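Local coordinates for putative exported protein (Bacteroides fragilis, PDB 3FZX) that is of unknown function but binds calcium ions and, as a putative exported beta-barrel protein, may carry a lipid or other hydrophobic ligand, at residues D39-Y44 and M48-N53; A52-A57 and V99-D104; W188-P191 and I195-S198; V70-D75 and G103-Y108; A8-N13 and D110-P115. One frame throughout, in Å; residues are numbered along the deposited sequence. Where two conformers were deposited one is given.

Interaction 1: residues D39-Y44 and M48-N53; sequences DQAYEY and MEVVAN
The ring of Tyr42 turns its edge to the strand of Val51 and Glu49. Val51 CG2 lies near the ring plane, 4.1 Å from Tyr42 CE2, and Glu49 O sits beside the neighbouring CD2, also at the rim. With CG anti to the carbonyl carbon (chi1 -58°), the ring stands over Tyr42's own side of the sheet, where it stacks on Tyr132 of the second subunit. Tyr44, two residues on, has its CE2 3.9 Å from Glu49 CB, an oblique approach in which the ring and the Glu49 carboxylate planes stand 68° apart. Beneath these groups runs the antiparallel hairpin of strands 30-44 and 47-58. Tyr42 and Glu49 form a hydrogen-bonded pair, with Tyr42 N to Glu49 O at 2.7 Å and Glu49 N to Tyr42 O at 2.8 Å. Val51 N donates to Gln40 O. Further along lies a classic beta bulge: Asp39 N, 2.8 Å from Val51 O, and Gln40 N, 3.1 Å from it, share that one acceptor in its carbonyl plane. On the opposite face of the sheet Ala41 CB and Val50 CG2 make a looser apolar touch at 4.3 Å. The Glu49 carboxylate leads away from the hairpin: OE1 pairs with Arg72 of its own chain and Arg130 of the second subunit, OE2 with the Tyr132 hydroxyl of that subunit. Backbone bonds fix the two strands, irregular only at the bulge, while Tyr42 and Glu49 give the dimer an aromatic stack and a charged anchor; the two arginines would be expected to keep Glu49 ionised.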
# COMPACT_ATOMS: atom_id res chain seq x y z
N ASP A 39 -16.81 5.75 1.63
CA ASP A 39 -16.81 6.84 2.62
C ASP A 39 -16.59 8.17 1.93
O ASP A 39 -17.34 9.10 2.14
CB ASP A 39 -15.71 6.64 3.67
CG ASP A 39 -15.93 7.48 4.94
OD1 ASP A 39 -16.93 7.23 5.64
OD2 ASP A 39 -15.11 8.37 5.27
N GLN A 40 -15.58 8.25 1.07
CA GLN A 40 -15.27 9.50 0.38
C GLN A 40 -14.67 9.25 -0.99
O GLN A 40 -13.91 8.31 -1.15
CB GLN A 40 -14.26 10.31 1.22
CG GLN A 40 -14.86 11.08 2.40
CD GLN A 40 -15.89 12.13 1.98
OE1 GLN A 40 -15.68 12.88 1.02
NE2 GLN A 40 -17.02 12.18 2.69
N ALA A 41 -15.01 10.09 -1.96
CA ALA A 41 -14.38 10.05 -3.28
C ALA A 41 -13.71 11.39 -3.46
O ALA A 41 -14.33 12.41 -3.24
CB ALA A 41 -15.38 9.82 -4.34
N TYR A 42 -12.43 11.39 -3.83
CA TYR A 42 -11.65 12.60 -4.04
C TYR A 42 -11.15 12.65 -5.48
O TYR A 42 -10.70 11.63 -6.03
CB TYR A 42 -10.42 12.59 -3.13
CG TYR A 42 -10.74 12.49 -1.65
CD1 TYR A 42 -10.99 13.64 -0.90
CD2 TYR A 42 -10.79 11.26 -1.01
CE1 TYR A 42 -11.28 13.55 0.46
CE2 TYR A 42 -11.08 11.17 0.35
CZ TYR A 42 -11.32 12.32 1.08
OH TYR A 42 -11.62 12.24 2.43
N GLU A 43 -11.16 13.84 -6.07
CA GLU A 43 -10.72 14.01 -7.44
C GLU A 43 -9.34 14.61 -7.48
O GLU A 43 -9.06 15.57 -6.77
CB GLU A 43 -11.70 14.91 -8.19
CG GLU A 43 -12.99 14.16 -8.54
CD GLU A 43 -14.23 15.06 -8.57
OE1 GLU A 43 -14.11 16.31 -8.59
OE2 GLU A 43 -15.36 14.50 -8.58
N TYR A 44 -8.48 14.02 -8.29
CA TYR A 44 -7.14 14.50 -8.53
C TYR A 44 -7.00 14.63 -10.04
O TYR A 44 -7.67 13.94 -10.79
CB TYR A 44 -6.12 13.51 -7.96
CG TYR A 44 -6.05 13.50 -6.46
CD1 TYR A 44 -5.18 14.36 -5.79
CD2 TYR A 44 -6.87 12.65 -5.69
CE1 TYR A 44 -5.11 14.37 -4.41
CE2 TYR A 44 -6.80 12.67 -4.28
CZ TYR A 44 -5.91 13.52 -3.67
OH TYR A 44 -5.81 13.56 -2.31
N MSE A 48 -9.00 9.45 -9.74
CA MSE A 48 -9.78 9.50 -8.51
C MSE A 48 -9.22 8.64 -7.37
O MSE A 48 -8.55 7.63 -7.61
CB MSE A 48 -11.18 9.00 -8.89
CG MSE A 48 -12.18 8.77 -7.79
SE MSE A 48 -14.00 8.86 -8.65
CE MSE A 48 -13.77 7.38 -9.94
N GLU A 49 -9.52 9.04 -6.14
CA GLU A 49 -9.19 8.29 -4.94
C GLU A 49 -10.49 8.00 -4.18
O GLU A 49 -11.25 8.93 -3.90
CB GLU A 49 -8.30 9.11 -4.03
CG GLU A 49 -7.74 8.32 -2.84
CD GLU A 49 -6.37 7.73 -3.11
OE1 GLU A 49 -6.02 7.52 -4.30
OE2 GLU A 49 -5.63 7.50 -2.13
N VAL A 50 -10.73 6.74 -3.84
CA VAL A 50 -11.93 6.33 -3.08
C VAL A 50 -11.47 5.68 -1.78
O VAL A 50 -10.69 4.75 -1.82
CB VAL A 50 -12.83 5.35 -3.86
CG1 VAL A 50 -13.84 4.64 -2.93
CG2 VAL A 50 -13.55 6.04 -5.00
N VAL A 51 -11.94 6.18 -0.65
CA VAL A 51 -11.68 5.59 0.65
C VAL A 51 -12.98 4.87 1.03
O VAL A 51 -14.05 5.50 1.04
CB VAL A 51 -11.30 6.68 1.71
CG1 VAL A 51 -11.27 6.10 3.13
CG2 VAL A 51 -9.94 7.34 1.36
N ALA A 52 -12.91 3.56 1.30
CA ALA A 52 -14.09 2.80 1.71
C ALA A 52 -13.85 2.09 3.03
O ALA A 52 -12.73 1.71 3.32
CB ALA A 52 -14.45 1.78 0.64
N ASN A 53 -14.90 1.95 3.83
CA ASN A 53 -14.88 1.12 5.04
C ASN A 53 -15.29 -0.30 4.69
O ASN A 53 -16.23 -0.48 3.93
CB ASN A 53 -15.88 1.64 6.06
CG ASN A 53 -15.58 3.05 6.50
OD1 ASN A 53 -16.48 3.88 6.57
ND2 ASN A 53 -14.33 3.35 6.77

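Interaction 2: residues A52-A57 and V99-D104; sequences ANYTFA and VYMMGD
Met101, a selenomethionine in the model, comes head-on at Tyr54, and the close part of the contact is gathered round the phenol oxygen. Tyr54 OH lies 3.9 Å from Met101 CG and 4.0 Å from Met101 CE, so the end of the ring rests against the bend of the chain. The selenium is a Met-aromatic neighbour of that ring, 5.5 Å from SE to the Tyr54 centroid and 46° off the ring normal, neither over the face nor at the edge. Tyr54 holds CG between its backbone N and carbonyl carbon (chi1 63°), which sends the ring across toward the far wall. Phe56 is a looser partner: its CE2 is 4.4 Å from Met101 CE, again obliquely. The strands themselves stay far apart, with 12.3 Å between Tyr54 CA and Met101 CA, and only side chains bridge strands 47-58 and 99-107 across the barrel interior. Asn65 touches both Tyr54 and Met101 there, whereas Tyr100, the residue before Met101, points away from the contact and is exposed. With no hydrogen bond joining the segments, the contact rests on dispersion, with at most a modest contribution from the selenium (sulfur in the natural methionine) beside the ring, and puts little directional demand on the side chains.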
# COMPACT_ATOMS: atom_id res chain seq x y z
N ALA A 52 -12.91 3.56 1.30
CA ALA A 52 -14.09 2.80 1.71
C ALA A 52 -13.85 2.09 3.03
O ALA A 52 -12.73 1.71 3.32
CB ALA A 52 -14.45 1.78 0.64
N ASN A 53 -14.90 1.95 3.83
CA ASN A 53 -14.88 1.12 5.04
C ASN A 53 -15.29 -0.30 4.69
O ASN A 53 -16.23 -0.48 3.93
CB ASN A 53 -15.88 1.64 6.06
CG ASN A 53 -15.58 3.05 6.50
OD1 ASN A 53 -16.48 3.88 6.57
ND2 ASN A 53 -14.33 3.35 6.77
N TYR A 54 -14.58 -1.29 5.24
CA TYR A 54 -14.95 -2.69 5.07
C TYR A 54 -15.32 -3.30 6.40
O TYR A 54 -14.79 -2.88 7.44
CB TYR A 54 -13.85 -3.53 4.41
CG TYR A 54 -12.56 -3.65 5.18
CD1 TYR A 54 -12.40 -4.63 6.18
CD2 TYR A 54 -11.48 -2.83 4.90
CE1 TYR A 54 -11.20 -4.75 6.89
CE2 TYR A 54 -10.27 -2.95 5.60
CZ TYR A 54 -10.15 -3.91 6.59
OH TYR A 54 -8.96 -4.03 7.25
N THR A 55 -16.24 -4.26 6.34
CA THR A 55 -16.60 -5.14 7.43
C THR A 55 -16.64 -6.59 6.92
O THR A 55 -17.16 -6.87 5.83
CB THR A 55 -17.93 -4.78 8.02
OG1 THR A 55 -17.83 -3.47 8.56
CG2 THR A 55 -18.29 -5.71 9.14
N PHE A 56 -16.00 -7.47 7.68
CA PHE A 56 -15.99 -8.90 7.46
C PHE A 56 -16.82 -9.44 8.61
O PHE A 56 -16.53 -9.16 9.76
CB PHE A 56 -14.58 -9.49 7.58
CG PHE A 56 -13.71 -9.33 6.37
CD1 PHE A 56 -13.78 -10.25 5.32
CD2 PHE A 56 -12.78 -8.31 6.28
CE1 PHE A 56 -12.96 -10.12 4.18
CE2 PHE A 56 -11.97 -8.16 5.15
CZ PHE A 56 -12.05 -9.08 4.10
N ALA A 57 -17.86 -10.18 8.30
CA ALA A 57 -18.67 -10.85 9.32
C ALA A 57 -18.79 -12.32 9.00
O ALA A 57 -18.46 -12.77 7.90
CB ALA A 57 -20.04 -10.20 9.42
N VAL A 99 -6.94 -8.17 14.68
CA VAL A 99 -6.17 -8.52 13.49
C VAL A 99 -6.09 -7.32 12.56
O VAL A 99 -7.07 -6.65 12.30
CB VAL A 99 -6.75 -9.74 12.73
CG1 VAL A 99 -6.20 -9.82 11.32
CG2 VAL A 99 -6.44 -11.04 13.50
N TYR A 100 -4.90 -7.07 12.05
CA TYR A 100 -4.65 -6.01 11.10
C TYR A 100 -4.02 -6.63 9.89
O TYR A 100 -3.52 -7.74 9.94
CB TYR A 100 -3.69 -4.97 11.71
CG TYR A 100 -4.39 -4.28 12.85
CD1 TYR A 100 -5.28 -3.23 12.61
CD2 TYR A 100 -4.23 -4.72 14.15
CE1 TYR A 100 -5.97 -2.60 13.65
CE2 TYR A 100 -4.91 -4.09 15.21
CZ TYR A 100 -5.77 -3.04 14.94
OH TYR A 100 -6.44 -2.44 15.97
N MSE A 101 -4.04 -5.89 8.81
CA MSE A 101 -3.52 -6.39 7.56
C MSE A 101 -2.87 -5.27 6.75
O MSE A 101 -3.23 -4.11 6.90
CB MSE A 101 -4.61 -7.11 6.79
CG MSE A 101 -5.83 -6.31 6.57
SE MSE A 101 -7.22 -7.41 5.78
CE MSE A 101 -8.20 -7.97 7.39
N MSE A 102 -1.86 -5.64 5.97
CA MSE A 102 -1.14 -4.72 5.11
C MSE A 102 -0.80 -5.47 3.83
O MSE A 102 -0.37 -6.63 3.88
CB MSE A 102 0.15 -4.23 5.77
CG MSE A 102 -0.01 -3.51 7.11
SE MSE A 102 -0.32 -1.57 7.03
CE MSE A 102 -2.13 -1.51 6.27
N GLY A 103 -0.98 -4.81 2.70
CA GLY A 103 -0.64 -5.37 1.41
C GLY A 103 -0.26 -4.28 0.44
O GLY A 103 -0.39 -3.11 0.73
N ASP A 104 0.20 -4.69 -0.72
CA ASP A 104 0.41 -3.78 -1.84
C ASP A 104 -0.92 -3.27 -2.35
O ASP A 104 -1.97 -3.89 -2.12
CB ASP A 104 1.07 -4.53 -2.99
CG ASP A 104 2.41 -5.11 -2.60
OD1 ASP A 104 3.38 -4.31 -2.63
OD2 ASP A 104 2.46 -6.32 -2.23

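Interaction 3: residues W188-P191 and I195-S198; sequences WYAP and IVRS
The carbonyl of Trp188 faces both Val196 and Arg197, so the hairpin of strands 180-190 and 194-202 contains a classic beta bulge that shifts the antiparallel register by one residue. Val196 N gives Trp188 O the stronger bond, at 2.8 Å, and Arg197 N adds a weak one at 3.5 Å. In return, Trp188 N donates to Arg197 O at 2.9 Å, from a position tilted 21° out of the carbonyl plane. The chain turns a corner at Val196, where strand 194-202 bends in the barrel wall. Trp188 and Arg197 lie alongside each other on one face of the sheet, pointing the same way. The arginine is stretched out straight from CG to NE, with CG anti to its backbone N (chi1 179°), and so its methylenes run along the indole. Its guanidinium plane stands 71° from the ring, with the carbons of the indole rim at the guanidinium edge. The polar ends are held by others: Glu199 forms a salt bridge with Arg197, and Glu154 accepts from the indole nitrogen of Trp188. On the other face of the sheet Ile195 CD1 reaches Tyr189 CB at 4.1 Å. Tyr189 in turn sets its ring edge-to-face with both Tyr108 and Phe10. Ala190 CB packs more closely on Val196 CG2, at 3.8 Å. Over the indole, Arg197 CD makes a CH-pi contact, 3.9 Å from the centroid of the Trp188 six-membered ring and displaced toward the rim.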
# COMPACT_ATOMS: atom_id res chain seq x y z
N TRP A 188 -13.26 -12.43 -11.28
CA TRP A 188 -13.99 -11.75 -12.29
C TRP A 188 -14.23 -10.36 -11.73
O TRP A 188 -14.72 -10.24 -10.59
CB TRP A 188 -15.32 -12.43 -12.53
CG TRP A 188 -15.29 -13.72 -13.29
CD1 TRP A 188 -15.54 -13.89 -14.62
CD2 TRP A 188 -15.10 -15.04 -12.75
NE1 TRP A 188 -15.50 -15.21 -14.95
CE2 TRP A 188 -15.25 -15.95 -13.82
CE3 TRP A 188 -14.82 -15.54 -11.48
CZ2 TRP A 188 -15.09 -17.33 -13.67
CZ3 TRP A 188 -14.68 -16.92 -11.31
CH2 TRP A 188 -14.82 -17.80 -12.41
N TYR A 189 -13.89 -9.32 -12.50
CA TYR A 189 -14.11 -7.95 -12.04
C TYR A 189 -14.73 -7.06 -13.10
O TYR A 189 -14.60 -7.30 -14.30
CB TYR A 189 -12.83 -7.33 -11.49
CG TYR A 189 -11.69 -7.17 -12.47
CD1 TYR A 189 -10.74 -8.19 -12.65
CD2 TYR A 189 -11.51 -5.97 -13.17
CE1 TYR A 189 -9.67 -8.02 -13.54
CE2 TYR A 189 -10.43 -5.80 -14.06
CZ TYR A 189 -9.52 -6.82 -14.23
OH TYR A 189 -8.45 -6.63 -15.05
N ALA A 190 -15.42 -6.03 -12.60
CA ALA A 190 -16.25 -5.16 -13.41
C ALA A 190 -16.13 -3.71 -12.97
O ALA A 190 -15.88 -3.43 -11.78
CB ALA A 190 -17.74 -5.59 -13.33
N PRO A 191 -16.33 -2.77 -13.91
CA PRO A 191 -16.34 -1.34 -13.63
C PRO A 191 -17.37 -0.99 -12.58
O PRO A 191 -18.48 -1.52 -12.62
CB PRO A 191 -16.77 -0.72 -14.96
CG PRO A 191 -16.44 -1.74 -16.02
CD PRO A 191 -16.38 -3.07 -15.36
N ILE A 195 -14.60 -6.83 -7.59
CA ILE A 195 -14.73 -8.29 -7.72
C ILE A 195 -16.20 -8.71 -7.67
O ILE A 195 -16.92 -8.46 -6.69
CB ILE A 195 -13.96 -9.06 -6.57
CG1 ILE A 195 -12.48 -8.60 -6.46
CG2 ILE A 195 -14.10 -10.58 -6.75
CD1 ILE A 195 -11.73 -8.54 -7.75
N VAL A 196 -16.63 -9.35 -8.75
CA VAL A 196 -17.99 -9.85 -8.88
C VAL A 196 -18.05 -11.31 -8.43
O VAL A 196 -19.05 -11.75 -7.86
CB VAL A 196 -18.46 -9.69 -10.34
CG1 VAL A 196 -19.75 -10.41 -10.62
CG2 VAL A 196 -18.62 -8.19 -10.65
N ARG A 197 -16.98 -12.06 -8.70
CA ARG A 197 -16.92 -13.46 -8.36
C ARG A 197 -15.47 -13.87 -8.21
O ARG A 197 -14.60 -13.29 -8.88
CB ARG A 197 -17.59 -14.27 -9.47
CG ARG A 197 -17.57 -15.79 -9.24
CD ARG A 197 -18.16 -16.58 -10.43
NE ARG A 197 -18.10 -18.01 -10.14
CZ ARG A 197 -19.01 -18.70 -9.44
NH1 ARG A 197 -20.12 -18.13 -8.97
NH2 ARG A 197 -18.81 -19.98 -9.20
N SER A 198 -15.21 -14.82 -7.33
CA SER A 198 -13.89 -15.43 -7.22
C SER A 198 -14.04 -16.88 -6.81
O SER A 198 -15.05 -17.26 -6.20
CB SER A 198 -13.01 -14.71 -6.21
OG SER A 198 -13.41 -15.03 -4.90

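Interaction 4: residues V70-D75 and G103-Y108; sequences VARCSD and GDLMNY
Leu105 lays a methyl over one face of the Arg72 guanidinium, with CD1 3.9 Å from Arg72 NH1 and 4.1 Å from Arg72 CZ. The two side chains meet at about a right angle, the leucine arriving from strand 99-107 and the arginine from strand 63-74. Strand 77-81 runs between these strands in the barrel sheet, so the contact bridges over a neighbour. It does so with side chains alone: the nearest pair of backbone positions is Val70 CA and Leu105 CA, 8.3 Å apart. Arg72 sets off with CG wedged between its backbone N and carbonyl carbon (chi1 69°), then bends again about CG-CD (chi3 54°). This second bend swings the guanidinium round until one of its faces meets the leucine. Leu105 is simpler: CG lies beside its backbone N, anti to the carbonyl carbon (chi1 -65°), and CD1 extends the chain toward the arginine. Its other methyl, CD2, only grazes the opposite strand, 4.4 Å from Val70 O. The guanidinium nitrogens are meanwhile occupied. Arg72 NE makes a salt bridge with Glu49 OE1, NH1 donates to Thr128 O of the second subunit, and NH2 to Met102 O of that subunit. Asp104 of the second subunit packs on Leu105 as well. The chemistry is therefore divided by direction, with hydrogen bonds leaving the guanidinium through its nitrogens and an apolar methyl over the flat of the group; the charge of this buried cation is met by Glu49 of its own chain, and NH1 and NH2 by carbonyl oxygens of the second subunit.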
# COMPACT_ATOMS: atom_id res chain seq x y z
N VAL A 70 -8.50 1.46 0.17
CA VAL A 70 -8.46 2.45 -0.88
C VAL A 70 -8.48 1.84 -2.28
O VAL A 70 -7.87 0.80 -2.52
CB VAL A 70 -7.23 3.35 -0.69
CG1 VAL A 70 -7.07 4.33 -1.85
CG2 VAL A 70 -7.38 4.09 0.63
N ALA A 71 -9.24 2.49 -3.17
CA ALA A 71 -9.28 2.17 -4.60
C ALA A 71 -8.86 3.47 -5.28
O ALA A 71 -9.26 4.55 -4.82
CB ALA A 71 -10.66 1.79 -5.04
N ARG A 72 -8.08 3.37 -6.36
CA ARG A 72 -7.60 4.54 -7.05
C ARG A 72 -7.22 4.38 -8.51
O ARG A 72 -6.81 3.32 -8.96
CB ARG A 72 -6.38 5.16 -6.33
CG ARG A 72 -5.12 4.34 -6.37
CD ARG A 72 -3.82 5.11 -6.02
NE ARG A 72 -3.86 5.81 -4.74
CZ ARG A 72 -2.78 6.20 -4.05
NH1 ARG A 72 -1.55 5.90 -4.44
NH2 ARG A 72 -2.95 6.88 -2.91
N CYS A 73 -7.32 5.51 -9.20
CA CYS A 73 -6.92 5.68 -10.57
C CYS A 73 -5.80 6.71 -10.54
O CYS A 73 -5.97 7.78 -10.00
CB CYS A 73 -8.09 6.25 -11.39
SG CYS A 73 -8.23 5.48 -12.94
N SER A 74 -4.66 6.35 -11.09
CA SER A 74 -3.57 7.27 -11.27
C SER A 74 -3.02 7.13 -12.69
O SER A 74 -2.61 6.05 -13.11
CB SER A 74 -2.49 7.03 -10.26
OG SER A 74 -1.44 7.92 -10.57
N ASP A 75 -3.02 8.24 -13.42
CA ASP A 75 -2.75 8.26 -14.85
C ASP A 75 -3.77 7.33 -15.48
O ASP A 75 -4.98 7.45 -15.17
CB ASP A 75 -1.28 7.95 -15.17
CG ASP A 75 -0.34 9.12 -14.82
OD1 ASP A 75 -0.81 10.28 -14.70
OD2 ASP A 75 0.89 8.87 -14.68
N GLY A 103 -0.98 -4.81 2.70
CA GLY A 103 -0.64 -5.37 1.41
C GLY A 103 -0.26 -4.28 0.44
O GLY A 103 -0.39 -3.11 0.73
N ASP A 104 0.20 -4.69 -0.72
CA ASP A 104 0.41 -3.78 -1.84
C ASP A 104 -0.92 -3.27 -2.35
O ASP A 104 -1.97 -3.89 -2.12
CB ASP A 104 1.07 -4.53 -2.99
CG ASP A 104 2.41 -5.11 -2.60
OD1 ASP A 104 3.38 -4.31 -2.63
OD2 ASP A 104 2.46 -6.32 -2.23
N LEU A 105 -0.87 -2.13 -3.04
CA LEU A 105 -2.00 -1.73 -3.87
C LEU A 105 -1.75 -2.57 -5.12
O LEU A 105 -0.67 -2.53 -5.69
CB LEU A 105 -1.98 -0.23 -4.19
CG LEU A 105 -2.15 0.74 -3.03
CD1 LEU A 105 -2.02 2.16 -3.54
CD2 LEU A 105 -3.49 0.50 -2.36
N MSE A 106 -2.73 -3.37 -5.52
CA MSE A 106 -2.61 -4.21 -6.68
C MSE A 106 -3.39 -3.63 -7.88
O MSE A 106 -4.54 -3.19 -7.74
CB MSE A 106 -3.16 -5.60 -6.33
CG MSE A 106 -2.94 -6.62 -7.41
SE MSE A 106 -2.99 -8.41 -6.59
CE MSE A 106 -4.82 -8.54 -6.44
N ASN A 107 -2.79 -3.72 -9.05
CA ASN A 107 -3.34 -3.13 -10.28
C ASN A 107 -4.36 -4.04 -10.98
O ASN A 107 -4.28 -5.26 -10.89
CB ASN A 107 -2.21 -2.77 -11.24
CG ASN A 107 -1.59 -4.01 -11.89
OD1 ASN A 107 -1.20 -4.97 -11.21
ND2 ASN A 107 -1.57 -4.02 -13.20
N TYR A 108 -5.35 -3.43 -11.64
CA TYR A 108 -6.35 -4.17 -12.39
C TYR A 108 -6.45 -3.55 -13.76
O TYR A 108 -7.05 -2.49 -13.90
CB TYR A 108 -7.71 -4.16 -11.67
CG TYR A 108 -7.72 -5.08 -10.49
CD1 TYR A 108 -7.13 -4.71 -9.28
CD2 TYR A 108 -8.26 -6.36 -10.60
CE1 TYR A 108 -7.10 -5.57 -8.20
CE2 TYR A 108 -8.24 -7.23 -9.53
CZ TYR A 108 -7.65 -6.84 -8.33
OH TYR A 108 -7.62 -7.72 -7.27

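Interaction 5: residues A8-N13 and D110-P115; sequences AFFFPN and DAFSNP
Asp110, which meets both Ala8 and Phe10 across the contact, accepts Asn114 N on its backbone O at 2.8 Å, closing a bend in its own loop. Its carboxylate OD1 takes the amide of Ser113, 3.0 Å from Ser113 N, which comes in from above the carboxylate plane, 62° out of it. The other oxygen, Asp110 OD2, receives a weak bond from Ala8 N, 3.5 Å away. The methyl of Ala8 also rests on the group, with CB 3.7 Å from Asp110 OD2. Having CG opposite its backbone N (chi1 -179°), Asp110 can serve both its own loop and the N-terminal segment. The bond to Ser113 N makes an Asx motif; on the other side, Phe10 is the centre of an inverse gamma turn. Two irregular segments, one preceding the first barrel strand and one between strands 99-107 and 127-133, meet here mainly through side chains and that one weak bond. Phe10 presents its edge to the backbone, with CZ 3.9 Å from Asp110 CA. Its CE1 then comes up to the edge of the Phe112 ring, near that ring's plane and 3.7 Å from Phe112 CE2. Pro191 touches both phenylalanines.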
# COMPACT_ATOMS: atom_id res chain seq x y z
N ALA A 8 -11.26 3.04 -16.79
CA ALA A 8 -12.31 2.42 -15.97
C ALA A 8 -11.88 2.31 -14.50
O ALA A 8 -10.71 2.06 -14.21
CB ALA A 8 -12.67 1.06 -16.51
N PHE A 9 -12.82 2.46 -13.58
CA PHE A 9 -12.53 2.43 -12.15
C PHE A 9 -13.23 1.18 -11.60
O PHE A 9 -14.45 1.14 -11.51
CB PHE A 9 -13.05 3.74 -11.52
CG PHE A 9 -12.53 4.00 -10.14
CD1 PHE A 9 -13.22 3.54 -9.03
CD2 PHE A 9 -11.39 4.76 -9.94
CE1 PHE A 9 -12.76 3.79 -7.74
CE2 PHE A 9 -10.90 5.02 -8.65
CZ PHE A 9 -11.59 4.55 -7.54
N PHE A 10 -12.46 0.17 -11.21
CA PHE A 10 -13.01 -1.14 -10.83
C PHE A 10 -13.35 -1.26 -9.36
O PHE A 10 -12.80 -2.09 -8.67
CB PHE A 10 -11.99 -2.21 -11.24
CG PHE A 10 -11.74 -2.22 -12.70
CD1 PHE A 10 -12.77 -2.59 -13.57
CD2 PHE A 10 -10.55 -1.77 -13.22
CE1 PHE A 10 -12.58 -2.57 -14.93
CE2 PHE A 10 -10.35 -1.74 -14.59
CZ PHE A 10 -11.38 -2.15 -15.45
N PHE A 11 -14.27 -0.41 -8.90
CA PHE A 11 -14.68 -0.36 -7.50
C PHE A 11 -15.82 0.66 -7.39
O PHE A 11 -15.88 1.59 -8.18
CB PHE A 11 -13.50 0.09 -6.58
CG PHE A 11 -13.73 -0.20 -5.12
CD1 PHE A 11 -13.59 -1.51 -4.64
CD2 PHE A 11 -14.06 0.80 -4.24
CE1 PHE A 11 -13.81 -1.81 -3.30
CE2 PHE A 11 -14.26 0.52 -2.87
CZ PHE A 11 -14.15 -0.78 -2.40
N PRO A 12 -16.75 0.50 -6.44
CA PRO A 12 -17.76 1.54 -6.34
C PRO A 12 -17.14 2.90 -6.04
O PRO A 12 -16.13 2.99 -5.35
CB PRO A 12 -18.62 1.08 -5.17
CG PRO A 12 -17.77 0.12 -4.44
CD PRO A 12 -17.03 -0.60 -5.51
N ASN A 13 -17.75 3.95 -6.57
CA ASN A 13 -17.22 5.28 -6.39
C ASN A 13 -18.23 6.38 -6.04
O ASN A 13 -17.84 7.52 -5.99
CB ASN A 13 -16.33 5.63 -7.60
CG ASN A 13 -17.01 5.39 -8.90
OD1 ASN A 13 -17.70 6.25 -9.37
ND2 ASN A 13 -16.82 4.20 -9.50
N ASP A 110 -7.46 -2.62 -17.60
CA ASP A 110 -8.70 -2.34 -18.28
C ASP A 110 -8.68 -3.08 -19.62
O ASP A 110 -8.25 -2.54 -20.64
CB ASP A 110 -8.80 -0.83 -18.47
CG ASP A 110 -10.07 -0.40 -19.15
OD1 ASP A 110 -10.90 -1.27 -19.53
OD2 ASP A 110 -10.23 0.83 -19.28
N ALA A 111 -9.14 -4.33 -19.60
CA ALA A 111 -9.25 -5.18 -20.79
C ALA A 111 -10.21 -4.56 -21.79
O ALA A 111 -9.99 -4.59 -23.01
CB ALA A 111 -9.75 -6.56 -20.41
N PHE A 112 -11.26 -3.96 -21.23
CA PHE A 112 -12.39 -3.42 -21.98
C PHE A 112 -11.99 -2.28 -22.88
O PHE A 112 -12.63 -2.07 -23.89
CB PHE A 112 -13.53 -2.97 -21.03
CG PHE A 112 -13.91 -3.99 -19.95
CD1 PHE A 112 -14.69 -5.10 -20.25
CD2 PHE A 112 -13.51 -3.79 -18.61
CE1 PHE A 112 -15.06 -6.03 -19.23
CE2 PHE A 112 -13.89 -4.72 -17.58
CZ PHE A 112 -14.67 -5.83 -17.90
N SER A 113 -10.96 -1.52 -22.51
CA SER A 113 -10.43 -0.48 -23.40
C SER A 113 -9.15 -0.96 -24.06
O SER A 113 -8.98 -0.73 -25.24
CB SER A 113 -10.23 0.84 -22.66
OG SER A 113 -8.90 1.01 -22.18
N ASN A 114 -8.24 -1.60 -23.31
CA ASN A 114 -6.98 -2.16 -23.85
C ASN A 114 -7.03 -3.68 -23.93
O ASN A 114 -6.67 -4.35 -22.97
CB ASN A 114 -5.82 -1.75 -22.96
CG ASN A 114 -5.82 -0.28 -22.70
OD1 ASN A 114 -6.54 0.47 -23.37
ND2 ASN A 114 -5.03 0.15 -21.72
N PRO A 115 -7.45 -4.22 -25.09
CA PRO A 115 -7.70 -5.64 -25.22
C PRO A 115 -6.45 -6.49 -25.02
O PRO A 115 -5.33 -6.09 -25.39
CB PRO A 115 -8.22 -5.79 -26.65
CG PRO A 115 -7.53 -4.72 -27.38
CD PRO A 115 -7.45 -3.56 -26.42

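In the fold
Interactions 1 and 3 are hairpin contacts between neighbouring strands of the barrel, each interrupted by a classic bulge; the first sits toward the periphery and takes part in the dimer, the second is buried within a single subunit. Interactions 2 and 4 share Gly103 and Asp104 of strand 99-107 but join strands that are not neighbours, and neither has a hydrogen bond between its segments: the former crosses the interior, the latter gathers its polar partners at the subunit interface. Interaction 4 touches interaction 1 through the Glu49-Arg72 salt bridge. Interaction 5 is made of loops, partly exposed; Phe10 and Phe112 lean on Pro191 of interaction 3, and Phe9 and Phe11 reach interactions 1 and 4.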